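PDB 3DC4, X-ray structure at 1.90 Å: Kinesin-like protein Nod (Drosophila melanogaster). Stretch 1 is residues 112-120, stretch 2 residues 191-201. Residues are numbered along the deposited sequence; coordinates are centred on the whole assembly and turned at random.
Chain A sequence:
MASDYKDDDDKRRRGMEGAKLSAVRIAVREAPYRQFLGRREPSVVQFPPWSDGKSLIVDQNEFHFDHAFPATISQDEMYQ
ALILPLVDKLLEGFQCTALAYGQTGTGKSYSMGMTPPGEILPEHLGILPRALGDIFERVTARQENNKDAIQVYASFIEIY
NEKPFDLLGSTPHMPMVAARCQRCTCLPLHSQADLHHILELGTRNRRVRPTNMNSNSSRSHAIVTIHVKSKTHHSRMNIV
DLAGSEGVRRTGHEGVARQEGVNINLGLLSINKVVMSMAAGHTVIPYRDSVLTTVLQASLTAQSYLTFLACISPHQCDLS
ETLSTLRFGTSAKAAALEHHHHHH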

# COMPACT_ATOMS: atom_id res chain seq x y z
N MET A 112 5.15 4.38 -4.20
CA MET A 112 5.34 3.04 -3.67
C MET A 112 6.64 2.40 -4.12
O MET A 112 7.08 1.41 -3.52
CB MET A 112 4.15 2.16 -4.07
CG MET A 112 2.80 2.70 -3.61
SD MET A 112 2.83 3.32 -1.91
CE MET A 112 2.06 1.94 -1.05
N GLY A 113 7.25 2.95 -5.16
CA GLY A 113 8.51 2.42 -5.66
C GLY A 113 8.36 1.14 -6.45
O GLY A 113 9.11 0.18 -6.26
N MET A 114 7.40 1.13 -7.37
CA MET A 114 7.11 -0.02 -8.21
C MET A 114 8.05 -0.20 -9.39
O MET A 114 8.07 -1.26 -10.01
CB MET A 114 5.67 0.07 -8.71
CG MET A 114 4.63 -0.01 -7.61
SD MET A 114 4.70 -1.58 -6.72
CE MET A 114 4.17 -2.72 -7.99
N THR A 115 8.83 0.83 -9.69
CA THR A 115 9.78 0.77 -10.80
C THR A 115 11.10 0.18 -10.32
O THR A 115 11.55 0.46 -9.22
CB THR A 115 10.04 2.18 -11.37
OG1 THR A 115 8.81 2.73 -11.87
CG2 THR A 115 11.05 2.12 -12.52
N PRO A 116 11.73 -0.67 -11.15
CA PRO A 116 13.01 -1.30 -10.77
C PRO A 116 14.01 -0.25 -10.29
O PRO A 116 14.37 0.67 -11.02
CB PRO A 116 13.44 -1.98 -12.06
CG PRO A 116 12.13 -2.40 -12.66
CD PRO A 116 11.26 -1.18 -12.45
N PRO A 117 14.48 -0.39 -9.04
CA PRO A 117 15.44 0.51 -8.40
C PRO A 117 16.65 0.88 -9.26
O PRO A 117 17.06 2.04 -9.30
CB PRO A 117 15.85 -0.27 -7.15
CG PRO A 117 14.60 -1.00 -6.80
CD PRO A 117 14.15 -1.51 -8.14
N GLY A 118 17.21 -0.11 -9.95
CA GLY A 118 18.36 0.13 -10.80
C GLY A 118 18.19 1.31 -11.74
O GLY A 118 19.10 2.12 -11.91
N GLU A 119 17.02 1.41 -12.35
CA GLU A 119 16.73 2.50 -13.28
C GLU A 119 16.00 3.67 -12.62
O GLU A 119 15.07 4.23 -13.19
CB GLU A 119 15.90 1.97 -14.46
CG GLU A 119 14.70 1.14 -14.03
CD GLU A 119 13.90 0.63 -15.22
OE1 GLU A 119 13.26 1.45 -15.91
OE2 GLU A 119 13.91 -0.60 -15.45
N ILE A 120 16.44 4.03 -11.41
CA ILE A 120 15.82 5.12 -10.67
C ILE A 120 16.87 5.91 -9.89
O ILE A 120 17.70 5.33 -9.20
CB ILE A 120 14.77 4.59 -9.65
CG1 ILE A 120 13.61 3.91 -10.38
CG2 ILE A 120 14.25 5.73 -8.79
CD1 ILE A 120 12.84 4.84 -11.30
N SER A 191 19.32 -8.71 -1.11
CA SER A 191 19.84 -7.38 -1.41
C SER A 191 18.90 -6.64 -2.37
O SER A 191 17.97 -7.23 -2.91
CB SER A 191 21.21 -7.48 -2.06
OG SER A 191 21.10 -8.03 -3.36
N GLN A 192 19.18 -5.36 -2.58
CA GLN A 192 18.37 -4.54 -3.48
C GLN A 192 18.34 -5.13 -4.88
O GLN A 192 17.34 -5.01 -5.60
CB GLN A 192 18.92 -3.12 -3.53
CG GLN A 192 18.70 -2.30 -2.26
CD GLN A 192 17.22 -2.06 -1.97
OE1 GLN A 192 16.45 -1.69 -2.86
NE2 GLN A 192 16.83 -2.25 -0.72
N ALA A 193 19.45 -5.75 -5.28
CA ALA A 193 19.54 -6.35 -6.60
C ALA A 193 18.43 -7.36 -6.80
O ALA A 193 17.81 -7.42 -7.86
CB ALA A 193 20.90 -7.02 -6.77
N ASP A 194 18.16 -8.17 -5.77
CA ASP A 194 17.12 -9.17 -5.86
C ASP A 194 15.75 -8.52 -6.03
O ASP A 194 14.91 -9.01 -6.78
CB ASP A 194 17.12 -10.06 -4.61
CG ASP A 194 18.38 -10.91 -4.51
OD1 ASP A 194 18.79 -11.47 -5.55
OD2 ASP A 194 18.94 -11.04 -3.41
N LEU A 195 15.54 -7.41 -5.34
CA LEU A 195 14.27 -6.69 -5.44
C LEU A 195 14.14 -6.22 -6.88
O LEU A 195 13.07 -6.31 -7.48
CB LEU A 195 14.26 -5.48 -4.50
CG LEU A 195 13.07 -4.52 -4.63
CD1 LEU A 195 11.76 -5.26 -4.35
CD2 LEU A 195 13.26 -3.38 -3.62
N HIS A 196 15.23 -5.72 -7.44
CA HIS A 196 15.22 -5.25 -8.81
C HIS A 196 14.81 -6.38 -9.75
O HIS A 196 14.03 -6.17 -10.68
CB HIS A 196 16.60 -4.71 -9.18
CG HIS A 196 16.66 -4.13 -10.56
ND1 HIS A 196 16.56 -4.91 -11.70
CD2 HIS A 196 16.79 -2.86 -10.99
CE1 HIS A 196 16.63 -4.14 -12.77
NE2 HIS A 196 16.76 -2.89 -12.37
N HIS A 197 15.32 -7.59 -9.49
CA HIS A 197 14.98 -8.74 -10.32
C HIS A 197 13.49 -9.06 -10.30
O HIS A 197 12.86 -9.19 -11.35
CB HIS A 197 15.77 -9.97 -9.87
CG HIS A 197 15.36 -11.24 -10.55
ND1 HIS A 197 15.49 -11.44 -11.90
CD2 HIS A 197 14.81 -12.38 -10.05
CE1 HIS A 197 15.05 -12.65 -12.21
NE2 HIS A 197 14.63 -13.23 -11.11
N ILE A 198 12.92 -9.19 -9.10
CA ILE A 198 11.50 -9.52 -8.99
C ILE A 198 10.60 -8.44 -9.59
O ILE A 198 9.57 -8.75 -10.18
CB ILE A 198 11.06 -9.79 -7.51
CG1 ILE A 198 10.95 -8.49 -6.71
CG2 ILE A 198 12.04 -10.74 -6.85
CD1 ILE A 198 9.52 -7.98 -6.58
N LEU A 199 11.00 -7.18 -9.46
CA LEU A 199 10.20 -6.09 -10.01
C LEU A 199 10.27 -6.09 -11.53
O LEU A 199 9.27 -5.86 -12.21
CB LEU A 199 10.67 -4.74 -9.48
CG LEU A 199 10.35 -4.46 -8.01
CD1 LEU A 199 10.88 -3.09 -7.62
CD2 LEU A 199 8.83 -4.52 -7.82
N GLU A 200 11.46 -6.36 -12.06
CA GLU A 200 11.66 -6.40 -13.50
C GLU A 200 10.92 -7.61 -14.08
O GLU A 200 10.23 -7.50 -15.09
CB GLU A 200 13.16 -6.50 -13.82
CG GLU A 200 13.49 -6.50 -15.31
CD GLU A 200 14.98 -6.63 -15.56
OE1 GLU A 200 15.74 -5.71 -15.18
OE2 GLU A 200 15.40 -7.66 -16.15
N LEU A 201 11.07 -8.75 -13.42
CA LEU A 201 10.42 -9.98 -13.86
C LEU A 201 8.91 -9.81 -13.84
O LEU A 201 8.22 -10.13 -14.81
CB LEU A 201 10.81 -11.14 -12.95
CG LEU A 201 10.09 -12.47 -13.17
CD1 LEU A 201 10.47 -13.05 -14.52
CD2 LEU A 201 10.46 -13.44 -12.05

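Two backbones of different character meet here. Stretch 2 is a regular helix from Q192 through L201, with S191 at its N-cap position and a ladder of bonds such as H196 N to Q192 O (2.9 Å) and E200 N to H196 O (2.9 Å). Stretch 1 is mostly irregular: G113 leaves the preceding helix with phi 76°, a value that favours glycine, and the chain runs on through P116 into a short 3-10 segment at P117-G118. The turn is tied by E119 N to P116 O at 3.1 Å, and more weakly by I120 N to P117 O at 3.0 Å. The CA atoms come nearest at P116 and H196, 4.9 Å apart, and no hydrogen bond crosses between the stretches, so shape and apolar packing carry the contact.

L199 points its CB toward the loop and has the largest covered area. Its CD1 lies 3.7 Å from P117 CD, while its CB lies 4.2 Å from P116 CG. The same leucine also lines the loop backbone, with CD1 4.0 Å from G113 O and CD2 4.0 Å from M114 O. One helix turn earlier, L195 CD2 reaches P117 CG at 4.2 Å, so that proline ring touches leucines at i and i+4.

H196 makes the second main part of the contact. Its CB points sideways, but with chi1 at -177° (t) the ring comes nearer the loop. P116 CB sits over one ring face, 3.7 Å from the centroid and 24° off the normal, a CH-pi contact. At the ring edge, G118 N approaches H196 CD2 to 3.0 Å. An ideal CB on G118 would lie 2.6 Å from H196 CD2, a clash; the bare glycine lets the imidazole sit this close to the turn.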